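Benzoylformate Decarboxylase (Polynucleobacter necessarius, PDB 4K9Q) probably catalyses the thiamine diphosphate- and magnesium-dependent decarboxylation of benzoylformate to benzaldehyde and carbon dioxide. Local coordinates at residues Val453-Glu458 against Val519-Ile524; Val370-Ser375 against Thr425-Gly430; Ser431-Val436 against Leu482-Gln487. One frame throughout, in Å; residues are numbered along the deposited sequence.

Interaction 1 (Val453-Glu458 against Val519-Ile524). With MG (magnesium ion), chain C; TPP (thiamine diphosphate), chain D.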
loop_
_atom_site.group_PDB
_atom_site.type_symbol
_atom_site.label_atom_id
_atom_site.label_comp_id
_atom_site.label_asym_id
_atom_site.label_seq_id
_atom_site.Cartn_x
_atom_site.Cartn_y
_atom_site.Cartn_z
ATOM N N VAL A 453 -15.560 -28.242 -25.323
ATOM C CA VAL A 453 -15.843 -28.282 -23.892
ATOM C C VAL A 453 -15.985 -29.718 -23.396
ATOM O O VAL A 453 -16.869 -30.458 -23.835
ATOM C CB VAL A 453 -17.129 -27.502 -23.539
ATOM C CG1 VAL A 453 -17.344 -27.488 -22.017
ATOM C CG2 VAL A 453 -17.076 -26.094 -24.086
ATOM N N PHE A 454 -15.106 -30.095 -22.479
ATOM C CA PHE A 454 -15.117 -31.420 -21.877
ATOM C C PHE A 454 -16.082 -31.448 -20.702
ATOM O O PHE A 454 -15.766 -30.977 -19.607
ATOM C CB PHE A 454 -13.692 -31.804 -21.447
ATOM C CG PHE A 454 -12.762 -32.040 -22.610
ATOM C CD1 PHE A 454 -12.338 -30.988 -23.406
ATOM C CD2 PHE A 454 -12.317 -33.317 -22.902
ATOM C CE1 PHE A 454 -11.490 -31.209 -24.489
ATOM C CE2 PHE A 454 -11.458 -33.549 -23.971
ATOM C CZ PHE A 454 -11.047 -32.492 -24.768
ATOM N N GLN A 455 -17.273 -31.987 -20.927
ATOM C CA GLN A 455 -18.321 -31.895 -19.918
ATOM C C GLN A 455 -18.412 -33.126 -19.008
ATOM O O GLN A 455 -19.027 -34.126 -19.364
ATOM C CB GLN A 455 -19.677 -31.584 -20.564
ATOM C CG GLN A 455 -20.768 -31.365 -19.536
ATOM C CD GLN A 455 -22.081 -30.952 -20.149
ATOM O OE1 GLN A 455 -22.644 -31.659 -20.986
ATOM N NE2 GLN A 455 -22.590 -29.815 -19.719
ATOM N N ASN A 456 -17.795 -33.041 -17.826
ATOM C CA ASN A 456 -17.927 -34.093 -16.812
ATOM C C ASN A 456 -18.863 -33.709 -15.662
ATOM O O ASN A 456 -19.001 -34.451 -14.686
ATOM C CB ASN A 456 -16.553 -34.570 -16.289
ATOM C CG ASN A 456 -15.708 -33.433 -15.736
ATOM O OD1 ASN A 456 -16.198 -32.328 -15.565
ATOM N ND2 ASN A 456 -14.435 -33.704 -15.457
ATOM N N GLU A 457 -19.526 -32.562 -15.806
ATOM C CA GLU A 457 -20.478 -32.053 -14.819
ATOM C C GLU A 457 -19.897 -31.931 -13.417
ATOM O O GLU A 457 -20.599 -32.141 -12.429
ATOM C CB GLU A 457 -21.759 -32.903 -14.811
ATOM C CG GLU A 457 -22.368 -32.981 -16.194
ATOM C CD GLU A 457 -23.786 -33.516 -16.196
ATOM O OE1 GLU A 457 -24.001 -34.623 -15.669
ATOM O OE2 GLU A 457 -24.678 -32.821 -16.727
ATOM N N GLU A 458 -18.620 -31.573 -13.337
ATOM C CA GLU A 458 -17.951 -31.439 -12.045
ATOM C C GLU A 458 -16.701 -30.580 -12.154
ATOM O O GLU A 458 -16.180 -30.370 -13.238
ATOM C CB GLU A 458 -17.562 -32.828 -11.515
ATOM C CG GLU A 458 -16.481 -33.523 -12.358
ATOM C CD GLU A 458 -16.341 -35.023 -12.085
ATOM O OE1 GLU A 458 -16.946 -35.529 -11.114
ATOM O OE2 GLU A 458 -15.624 -35.691 -12.869
ATOM N N VAL A 519 -18.745 -23.664 -30.628
ATOM C CA VAL A 519 -18.687 -24.401 -29.373
ATOM C C VAL A 519 -19.124 -25.843 -29.615
ATOM O O VAL A 519 -20.209 -26.098 -30.149
ATOM C CB VAL A 519 -19.578 -23.747 -28.295
ATOM C CG1 VAL A 519 -19.586 -24.571 -27.011
ATOM C CG2 VAL A 519 -19.099 -22.333 -28.019
ATOM N N ILE A 520 -18.264 -26.780 -29.240
ATOM C CA ILE A 520 -18.562 -28.201 -29.355
ATOM C C ILE A 520 -18.539 -28.808 -27.960
ATOM O O ILE A 520 -17.496 -28.848 -27.315
ATOM C CB ILE A 520 -17.532 -28.906 -30.254
ATOM C CG1 ILE A 520 -17.510 -28.231 -31.629
ATOM C CG2 ILE A 520 -17.839 -30.401 -30.363
ATOM C CD1 ILE A 520 -16.447 -28.754 -32.576
ATOM N N VAL A 521 -19.692 -29.271 -27.492
ATOM C CA VAL A 521 -19.791 -29.815 -26.142
ATOM C C VAL A 521 -19.671 -31.339 -26.204
ATOM O O VAL A 521 -20.410 -32.002 -26.939
ATOM C CB VAL A 521 -21.123 -29.384 -25.467
ATOM C CG1 VAL A 521 -21.203 -29.915 -24.036
ATOM C CG2 VAL A 521 -21.274 -27.854 -25.508
ATOM N N VAL A 522 -18.722 -31.882 -25.447
ATOM C CA VAL A 522 -18.455 -33.310 -25.433
ATOM C C VAL A 522 -18.674 -33.864 -24.023
ATOM O O VAL A 522 -17.889 -33.590 -23.115
ATOM C CB VAL A 522 -17.006 -33.606 -25.863
ATOM C CG1 VAL A 522 -16.812 -35.118 -26.061
ATOM C CG2 VAL A 522 -16.656 -32.832 -27.130
ATOM N N PRO A 523 -19.759 -34.624 -23.821
ATOM C CA PRO A 523 -19.931 -35.278 -22.520
ATOM C C PRO A 523 -18.865 -36.354 -22.339
ATOM O O PRO A 523 -18.651 -37.166 -23.247
ATOM C CB PRO A 523 -21.316 -35.929 -22.621
ATOM C CG PRO A 523 -21.950 -35.362 -23.839
ATOM C CD PRO A 523 -20.851 -34.935 -24.756
ATOM N N ILE A 524 -18.188 -36.356 -21.195
ATOM C CA ILE A 524 -17.178 -37.363 -20.928
ATOM C C ILE A 524 -17.462 -38.055 -19.607
ATOM O O ILE A 524 -18.293 -37.596 -18.815
ATOM C CB ILE A 524 -15.747 -36.770 -20.913
ATOM C CG1 ILE A 524 -15.636 -35.648 -19.872
ATOM C CG2 ILE A 524 -15.375 -36.267 -22.317
ATOM C CD1 ILE A 524 -14.198 -35.244 -19.548
HETATM MG MG MG C . -15.348 -30.322 -15.370
HETATM N "N1'" TPP D . -11.531 -19.772 -9.210
HETATM C "C2'" TPP D . -10.563 -19.233 -10.042
HETATM C CM2 TPP D . -10.730 -17.854 -10.608
HETATM N "N3'" TPP D . -9.419 -19.944 -10.352
HETATM C "C4'" TPP D . -9.239 -21.205 -9.839
HETATM N "N4'" TPP D . -8.128 -21.879 -10.129
HETATM C "C5'" TPP D . -10.225 -21.771 -9.030
HETATM C "C6'" TPP D . -11.370 -21.050 -8.697
HETATM C "C7'" TPP D . -10.027 -23.154 -8.465
HETATM N N3 TPP D . -10.123 -24.268 -9.398
HETATM C C2 TPP D . -9.037 -24.941 -9.936
HETATM S S1 TPP D . -9.435 -26.158 -10.913
HETATM C C5 TPP D . -11.010 -25.882 -10.680
HETATM C C4 TPP D . -11.289 -24.825 -9.819
HETATM C CM4 TPP D . -12.664 -24.347 -9.425
HETATM C C6 TPP D . -11.960 -26.811 -11.383
HETATM C C7 TPP D . -11.891 -26.785 -12.901
HETATM O O7 TPP D . -13.019 -27.515 -13.327
HETATM P PA TPP D . -13.292 -27.812 -14.883
HETATM O O1A TPP D . -12.988 -26.573 -15.675
HETATM O O2A TPP D . -14.705 -28.257 -15.085
HETATM O O3A TPP D . -12.157 -28.879 -15.283
HETATM P PB TPP D . -12.049 -30.428 -14.866
HETATM O O1B TPP D . -11.132 -30.482 -13.687
HETATM O O2B TPP D . -11.446 -31.136 -16.058
HETATM O O3B TPP D . -13.386 -30.982 -14.490
HETATM O O HOH W 1 -14.209 -30.616 -17.402
HETATM O O HOH W 2 -20.805 -36.379 -18.459
#
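Ile524, Val453 and Gln455 bury the most surface where strands 449-455 and 517-523 pair in the parallel sheet of the C-terminal thiamine diphosphate-binding domain, their short segments splayed by 27°; Ile524 follows directly on the end of its strand. Val453 is held through both ends of its backbone: its N donates to Ile520 O at 2.8 Å, and its O accepts from Val522 N. Its CG2 touches CG1 of Val519 at 4.1 Å. Gln455 N donates to Val522 O, while its side chain starts with CG anti to the backbone N (chi1 -175°). Its OE1 lies 3.8 Å from CG1 of Val521, on a face covered by helix 484-490. On the other face, Phe454 and Val522 meet helix 352-361. Ile524 N donates to Gln455 O at 3.0 Å. The Ile524 side chain has CG1 between backbone N and carbonyl carbon (chi1 57°), which sets CG1 3.8 Å from Gln455 O. Its CD1 touches Phe454 CB at 4.0 Å and also Asn456 CB. Beyond the strand end the loop turns to the cofactor: Asn456 OD1 binds magnesium at 2.2 Å, and its ND2 donates to the diphosphate oxygen O3B at 3.1 Å.

Interaction 2 (Val370-Ser375 against Thr425-Gly430). With MG (magnesium ion), chain C; TPP (thiamine diphosphate), chain D.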
loop_
_atom_site.group_PDB
_atom_site.type_symbol
_atom_site.label_atom_id
_atom_site.label_comp_id
_atom_site.label_asym_id
_atom_site.label_seq_id
_atom_site.Cartn_x
_atom_site.Cartn_y
_atom_site.Cartn_z
ATOM N N VAL A 370 -5.008 -23.816 -27.218
ATOM C CA VAL A 370 -5.151 -23.183 -25.905
ATOM C C VAL A 370 -5.834 -24.181 -24.974
ATOM O O VAL A 370 -6.668 -24.963 -25.418
ATOM C CB VAL A 370 -6.012 -21.917 -26.030
ATOM C CG1 VAL A 370 -6.226 -21.258 -24.666
ATOM C CG2 VAL A 370 -5.348 -20.929 -27.000
ATOM N N GLU A 371 -5.469 -24.192 -23.697
ATOM C CA GLU A 371 -6.059 -25.170 -22.785
ATOM C C GLU A 371 -6.396 -24.586 -21.413
ATOM O O GLU A 371 -5.598 -23.866 -20.808
ATOM C CB GLU A 371 -5.156 -26.407 -22.652
ATOM C CG GLU A 371 -5.507 -27.366 -21.509
ATOM C CD GLU A 371 -4.941 -26.921 -20.164
ATOM O OE1 GLU A 371 -5.704 -26.929 -19.174
ATOM O OE2 GLU A 371 -3.733 -26.557 -20.078
ATOM N N GLU A 372 -7.596 -24.898 -20.942
ATOM C CA GLU A 372 -8.018 -24.608 -19.575
ATOM C C GLU A 372 -9.037 -25.675 -19.202
ATOM O O GLU A 372 -10.230 -25.406 -19.089
ATOM C CB GLU A 372 -8.618 -23.205 -19.459
ATOM C CG GLU A 372 -8.832 -22.733 -18.016
ATOM C CD GLU A 372 -9.279 -21.287 -17.936
ATOM O OE1 GLU A 372 -8.471 -20.375 -18.236
ATOM O OE2 GLU A 372 -10.447 -21.056 -17.581
ATOM N N CYS A 373 -8.538 -26.895 -19.049
ATOM C CA CYS A 373 -9.349 -28.051 -18.681
ATOM C C CYS A 373 -8.452 -28.856 -17.761
ATOM O O CYS A 373 -7.771 -29.792 -18.191
ATOM C CB CYS A 373 -9.717 -28.857 -19.925
ATOM S SG CYS A 373 -10.961 -30.118 -19.594
ATOM N N PRO A 374 -8.410 -28.465 -16.483
ATOM C CA PRO A 374 -7.345 -28.941 -15.597
ATOM C C PRO A 374 -7.197 -30.464 -15.501
ATOM O O PRO A 374 -6.063 -30.952 -15.546
ATOM C CB PRO A 374 -7.730 -28.332 -14.243
ATOM C CG PRO A 374 -8.386 -27.024 -14.624
ATOM C CD PRO A 374 -9.193 -27.372 -15.876
ATOM N N SER A 375 -8.292 -31.207 -15.389
ATOM C CA SER A 375 -8.153 -32.644 -15.149
ATOM C C SER A 375 -7.521 -33.412 -16.320
ATOM O O SER A 375 -6.981 -34.499 -16.111
ATOM C CB SER A 375 -9.492 -33.288 -14.751
ATOM O OG SER A 375 -10.362 -33.372 -15.854
ATOM N N THR A 425 -9.473 -24.495 -28.659
ATOM C CA THR A 425 -9.410 -24.217 -27.218
ATOM C C THR A 425 -10.084 -25.332 -26.407
ATOM O O THR A 425 -11.299 -25.544 -26.521
ATOM C CB THR A 425 -10.046 -22.835 -26.919
ATOM O OG1 THR A 425 -9.446 -21.843 -27.768
ATOM C CG2 THR A 425 -9.829 -22.439 -25.467
ATOM N N LEU A 426 -9.295 -26.043 -25.600
ATOM C CA LEU A 426 -9.780 -27.185 -24.821
ATOM C C LEU A 426 -10.229 -26.686 -23.451
ATOM O O LEU A 426 -9.400 -26.247 -22.652
ATOM C CB LEU A 426 -8.658 -28.210 -24.647
ATOM C CG LEU A 426 -7.908 -28.614 -25.925
ATOM C CD1 LEU A 426 -6.692 -29.510 -25.613
ATOM C CD2 LEU A 426 -8.844 -29.272 -26.937
ATOM N N MET A 427 -11.533 -26.734 -23.184
ATOM C CA MET A 427 -12.095 -26.083 -21.994
ATOM C C MET A 427 -12.811 -27.073 -21.093
ATOM O O MET A 427 -13.574 -27.905 -21.570
ATOM C CB MET A 427 -13.124 -25.019 -22.406
ATOM C CG MET A 427 -12.576 -23.844 -23.186
ATOM S SD MET A 427 -11.411 -22.861 -22.227
ATOM C CE MET A 427 -12.358 -22.510 -20.739
ATOM N N GLY A 428 -12.609 -26.967 -19.787
ATOM C CA GLY A 428 -13.459 -27.707 -18.872
ATOM C C GLY A 428 -14.815 -27.024 -18.761
ATOM O O GLY A 428 -14.930 -25.822 -19.027
ATOM N N ASP A 429 -15.847 -27.770 -18.367
ATOM C CA ASP A 429 -17.169 -27.166 -18.209
ATOM C C ASP A 429 -17.238 -26.134 -17.062
ATOM O O ASP A 429 -17.918 -25.113 -17.189
ATOM C CB ASP A 429 -18.307 -28.208 -18.141
ATOM C CG ASP A 429 -18.103 -29.268 -17.067
ATOM O OD1 ASP A 429 -16.984 -29.426 -16.566
ATOM O OD2 ASP A 429 -19.078 -29.988 -16.751
ATOM N N GLY A 430 -16.537 -26.397 -15.961
ATOM C CA GLY A 430 -16.424 -25.428 -14.879
ATOM C C GLY A 430 -15.653 -24.184 -15.300
ATOM O O GLY A 430 -16.111 -23.052 -15.104
HETATM MG MG MG C . -15.348 -30.322 -15.370
HETATM N "N1'" TPP D . -11.531 -19.772 -9.210
HETATM C "C2'" TPP D . -10.563 -19.233 -10.042
HETATM C CM2 TPP D . -10.730 -17.854 -10.608
HETATM N "N3'" TPP D . -9.419 -19.944 -10.352
HETATM C "C4'" TPP D . -9.239 -21.205 -9.839
HETATM N "N4'" TPP D . -8.128 -21.879 -10.129
HETATM C "C5'" TPP D . -10.225 -21.771 -9.030
HETATM C "C6'" TPP D . -11.370 -21.050 -8.697
HETATM C "C7'" TPP D . -10.027 -23.154 -8.465
HETATM N N3 TPP D . -10.123 -24.268 -9.398
HETATM C C2 TPP D . -9.037 -24.941 -9.936
HETATM S S1 TPP D . -9.435 -26.158 -10.913
HETATM C C5 TPP D . -11.010 -25.882 -10.680
HETATM C C4 TPP D . -11.289 -24.825 -9.819
HETATM C CM4 TPP D . -12.664 -24.347 -9.425
HETATM C C6 TPP D . -11.960 -26.811 -11.383
HETATM C C7 TPP D . -11.891 -26.785 -12.901
HETATM O O7 TPP D . -13.019 -27.515 -13.327
HETATM P PA TPP D . -13.292 -27.812 -14.883
HETATM O O1A TPP D . -12.988 -26.573 -15.675
HETATM O O2A TPP D . -14.705 -28.257 -15.085
HETATM O O3A TPP D . -12.157 -28.879 -15.283
HETATM P PB TPP D . -12.049 -30.428 -14.866
HETATM O O1B TPP D . -11.132 -30.482 -13.687
HETATM O O2B TPP D . -11.446 -31.136 -16.058
HETATM O O3B TPP D . -13.386 -30.982 -14.490
HETATM O O HOH W 1 -14.209 -30.616 -17.402
#
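Val370 and Thr425 lie side by side and point the same way, CG1 of Val370 3.9 Å from CG2 of Thr425, on neighbouring parallel strands 368-372 and 423-428. Backbone bonds from Leu426 N to Val370 O, Glu372 N to Leu426 O and Gly428 N to Glu372 O join the strands. Thr425 OG1, 3.8 Å from Val370 CB, is buried without a polar partner. Two residues on, the same face carries a different pair: Met427, bent at chi2 and chi3, crosses the extended Glu372 obliquely and sets SD 3.9 Å from Glu372 CB. The Glu372 carboxylate goes on to the backbone N atoms of Asp403 and Gly401. Glu371, on the opposite face, accepts from Cys373 N through OE1 at 2.8 Å, on the anti side of the carboxylate. Cys373 holds SG anti to its backbone N (chi1 -169°), which puts the sulfur 3.5 Å from Gly428 CA. Gly428 CA also lies 3.4 Å from O1A of thiamine diphosphate, where a CB would collide. Past the strand ends, Asp429 OD1 binds magnesium at 2.2 Å, Gly430 N donates to the cofactor's O2A, and Ser375 N to its O2B. Gly428-Asp429-Gly430 is the glycine-aspartate-glycine signature that opens the cofactor-binding motif of thiamine diphosphate enzymes.

Interaction 3 (Ser431-Val436 against Leu482-Gln487); sequences SFQYSV and LDIVAQ. With TPP (thiamine diphosphate), chain D.
Gln433 and Gln487 meet amide to amide, each donating to the other, and this reciprocal pair is the tight part of the contact. Gln433 NE2 donates to Gln487 OE1 at 3.1 Å, on a lone pair; the return bond, Gln487 NE2 to Gln433 OE1, is modelled at 2.5 Å, a doubtful length. Gln433 bends at chi2 (-57°) while Gln487 stays extended; the two chains cross at about a right angle with amide planes 31° apart. Gln433 also reaches Asp429 O through NE2 and Tyr491 of the second subunit through OE1. An alanine at Gln433 would probably leave both polar atoms of the Gln487 amide without these mates and Asp429 O without the NE2 donor. Gln487 OE1 also lies in the plane of the Phe432 ring at its edge, 3.4 Å from CD2, and Ile484 CG2 comes within 3.7 Å of Phe432 CE2. The margins are looser: Leu482 CD1 stays 3.9 Å from Gln433 NE2, and Val436 CG2 4.2 Å from Gln487 OE1. Asp483, partly exposed and bordering the second subunit, N-caps helix 484-490, OD1 accepting from Ala486 N at 3.0 Å. At the other end, Ser431 N and OG both donate to the cofactor's O1A, and Tyr434 OH is hydrogen-bonded to Asn23 OD1 of the second subunit, which places helix 429-434 at the thiamine diphosphate site on the subunit interface, as in thiamine diphosphate enzymes.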
loop_
_atom_site.group_PDB
_atom_site.type_symbol
_atom_site.label_atom_id
_atom_site.label_comp_id
_atom_site.label_asym_id
_atom_site.label_seq_id
_atom_site.Cartn_x
_atom_site.Cartn_y
_atom_site.Cartn_z
ATOM N N SER A 431 -14.475 -24.401 -15.884
ATOM C CA SER A 431 -13.621 -23.311 -16.352
ATOM C C SER A 431 -14.345 -22.405 -17.340
ATOM O O SER A 431 -14.194 -21.193 -17.295
ATOM C CB SER A 431 -12.356 -23.862 -17.020
ATOM O OG SER A 431 -11.479 -24.447 -16.067
ATOM N N PHE A 432 -15.121 -23.012 -18.235
ATOM C CA PHE A 432 -15.872 -22.302 -19.277
ATOM C C PHE A 432 -16.747 -21.179 -18.710
ATOM O O PHE A 432 -16.944 -20.154 -19.360
ATOM C CB PHE A 432 -16.750 -23.321 -20.016
ATOM C CG PHE A 432 -17.274 -22.857 -21.356
ATOM C CD1 PHE A 432 -16.447 -22.823 -22.473
ATOM C CD2 PHE A 432 -18.612 -22.530 -21.509
ATOM C CE1 PHE A 432 -16.946 -22.436 -23.711
ATOM C CE2 PHE A 432 -19.118 -22.150 -22.747
ATOM C CZ PHE A 432 -18.282 -22.099 -23.840
ATOM N N GLN A 433 -17.262 -21.372 -17.494
ATOM C CA GLN A 433 -18.208 -20.420 -16.898
ATOM C C GLN A 433 -17.612 -19.091 -16.450
ATOM O O GLN A 433 -18.311 -18.083 -16.428
ATOM C CB GLN A 433 -18.900 -21.047 -15.682
ATOM C CG GLN A 433 -19.481 -22.430 -15.931
ATOM C CD GLN A 433 -20.466 -22.425 -17.075
ATOM O OE1 GLN A 433 -21.322 -21.539 -17.163
ATOM N NE2 GLN A 433 -20.334 -23.395 -17.982
ATOM N N TYR A 434 -16.345 -19.078 -16.064
ATOM C CA TYR A 434 -15.814 -17.879 -15.400
ATOM C C TYR A 434 -15.880 -16.639 -16.276
ATOM O O TYR A 434 -16.269 -15.569 -15.811
ATOM C CB TYR A 434 -14.381 -18.096 -14.886
ATOM C CG TYR A 434 -14.326 -19.056 -13.709
ATOM C CD1 TYR A 434 -14.347 -20.433 -13.910
ATOM C CD2 TYR A 434 -14.246 -18.582 -12.402
ATOM C CE1 TYR A 434 -14.302 -21.305 -12.841
ATOM C CE2 TYR A 434 -14.199 -19.453 -11.324
ATOM C CZ TYR A 434 -14.231 -20.813 -11.554
ATOM O OH TYR A 434 -14.190 -21.709 -10.517
ATOM N N SER A 435 -15.527 -16.797 -17.550
ATOM C CA SER A 435 -15.497 -15.679 -18.481
ATOM C C SER A 435 -16.254 -16.033 -19.751
ATOM O O SER A 435 -15.831 -15.706 -20.852
ATOM C CB SER A 435 -14.056 -15.293 -18.816
ATOM O OG SER A 435 -13.387 -14.829 -17.657
ATOM N N VAL A 436 -17.381 -16.711 -19.567
ATOM C CA VAL A 436 -18.202 -17.184 -20.668
ATOM C C VAL A 436 -18.563 -16.048 -21.643
ATOM O O VAL A 436 -18.717 -16.275 -22.850
ATOM C CB VAL A 436 -19.470 -17.908 -20.124
ATOM C CG1 VAL A 436 -20.421 -16.935 -19.445
ATOM C CG2 VAL A 436 -20.157 -18.683 -21.215
ATOM N N LEU A 482 -26.113 -27.565 -16.301
ATOM C CA LEU A 482 -25.624 -26.522 -17.210
ATOM C C LEU A 482 -25.889 -26.937 -18.643
ATOM O O LEU A 482 -25.551 -28.056 -19.040
ATOM C CB LEU A 482 -24.129 -26.280 -17.041
ATOM C CG LEU A 482 -23.684 -25.747 -15.689
ATOM C CD1 LEU A 482 -22.173 -25.819 -15.581
ATOM C CD2 LEU A 482 -24.196 -24.323 -15.502
ATOM N N ASP A 483 -26.503 -26.044 -19.416
ATOM C CA ASP A 483 -26.712 -26.303 -20.843
ATOM C C ASP A 483 -25.708 -25.447 -21.589
ATOM O O ASP A 483 -25.940 -24.263 -21.867
ATOM C CB ASP A 483 -28.139 -25.960 -21.280
ATOM C CG ASP A 483 -28.419 -26.336 -22.743
ATOM O OD1 ASP A 483 -27.458 -26.506 -23.525
ATOM O OD2 ASP A 483 -29.605 -26.454 -23.119
ATOM N N ILE A 484 -24.565 -26.046 -21.889
ATOM C CA ILE A 484 -23.476 -25.299 -22.483
ATOM C C ILE A 484 -23.738 -24.992 -23.957
ATOM O O ILE A 484 -23.263 -23.985 -24.467
ATOM C CB ILE A 484 -22.146 -26.033 -22.247
ATOM C CG1 ILE A 484 -21.928 -26.160 -20.728
ATOM C CG2 ILE A 484 -20.988 -25.290 -22.906
ATOM C CD1 ILE A 484 -20.628 -26.827 -20.330
ATOM N N VAL A 485 -24.518 -25.836 -24.635
ATOM C CA VAL A 485 -24.943 -25.510 -25.997
ATOM C C VAL A 485 -25.706 -24.190 -25.997
ATOM O O VAL A 485 -25.449 -23.315 -26.823
ATOM C CB VAL A 485 -25.806 -26.625 -26.602
ATOM C CG1 VAL A 485 -26.391 -26.196 -27.949
ATOM C CG2 VAL A 485 -24.980 -27.910 -26.730
ATOM N N ALA A 486 -26.621 -24.036 -25.041
ATOM C CA ALA A 486 -27.380 -22.791 -24.917
ATOM C C ALA A 486 -26.485 -21.590 -24.628
ATOM O O ALA A 486 -26.786 -20.481 -25.068
ATOM C CB ALA A 486 -28.475 -22.926 -23.860
ATOM N N GLN A 487 -25.384 -21.800 -23.900
ATOM C CA GLN A 487 -24.426 -20.715 -23.643
ATOM C C GLN A 487 -23.784 -20.213 -24.937
ATOM O O GLN A 487 -23.653 -19.006 -25.141
ATOM C CB GLN A 487 -23.346 -21.137 -22.633
ATOM C CG GLN A 487 -23.896 -21.373 -21.244
ATOM C CD GLN A 487 -22.846 -21.814 -20.231
ATOM O OE1 GLN A 487 -21.836 -22.433 -20.575
ATOM N NE2 GLN A 487 -23.097 -21.505 -18.968
HETATM N "N1'" TPP D . -11.531 -19.772 -9.210
HETATM C "C2'" TPP D . -10.563 -19.233 -10.042
HETATM C CM2 TPP D . -10.730 -17.854 -10.608
HETATM N "N3'" TPP D . -9.419 -19.944 -10.352
HETATM C "C4'" TPP D . -9.239 -21.205 -9.839
HETATM N "N4'" TPP D . -8.128 -21.879 -10.129
HETATM C "C5'" TPP D . -10.225 -21.771 -9.030
HETATM C "C6'" TPP D . -11.370 -21.050 -8.697
HETATM C "C7'" TPP D . -10.027 -23.154 -8.465
HETATM N N3 TPP D . -10.123 -24.268 -9.398
HETATM C C2 TPP D . -9.037 -24.941 -9.936
HETATM S S1 TPP D . -9.435 -26.158 -10.913
HETATM C C5 TPP D . -11.010 -25.882 -10.680
HETATM C C4 TPP D . -11.289 -24.825 -9.819
HETATM C CM4 TPP D . -12.664 -24.347 -9.425
HETATM C C6 TPP D . -11.960 -26.811 -11.383
HETATM C C7 TPP D . -11.891 -26.785 -12.901
HETATM O O7 TPP D . -13.019 -27.515 -13.327
HETATM P PA TPP D . -13.292 -27.812 -14.883
HETATM O O1A TPP D . -12.988 -26.573 -15.675
HETATM O O2A TPP D . -14.705 -28.257 -15.085
HETATM O O3A TPP D . -12.157 -28.879 -15.283
HETATM P PB TPP D . -12.049 -30.428 -14.866
HETATM O O1B TPP D . -11.132 -30.482 -13.687
HETATM O O2B TPP D . -11.446 -31.136 -16.058
HETATM O O3B TPP D . -13.386 -30.982 -14.490
#

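How the interactions relate
All three contacts are buried, but they differ in kind. Interactions 1 and 2 are neighbouring strand pairs of one parallel sheet, made mainly by backbone bonds and joined by a probable hydrogen bond from Phe454 N to Met427 O. The residues that follow the strands converge on magnesium, Asp429 from interaction 2 and Asn456 and Glu458 from interaction 1. Interaction 3 lies against that sheet and joins two helices through side chains alone, near the second subunit. It shares helix 429-434 with interaction 2, and Ile484 packs on Val521 of interaction 1 and on Asp429 of interaction 2. The diphosphate is touched from all three.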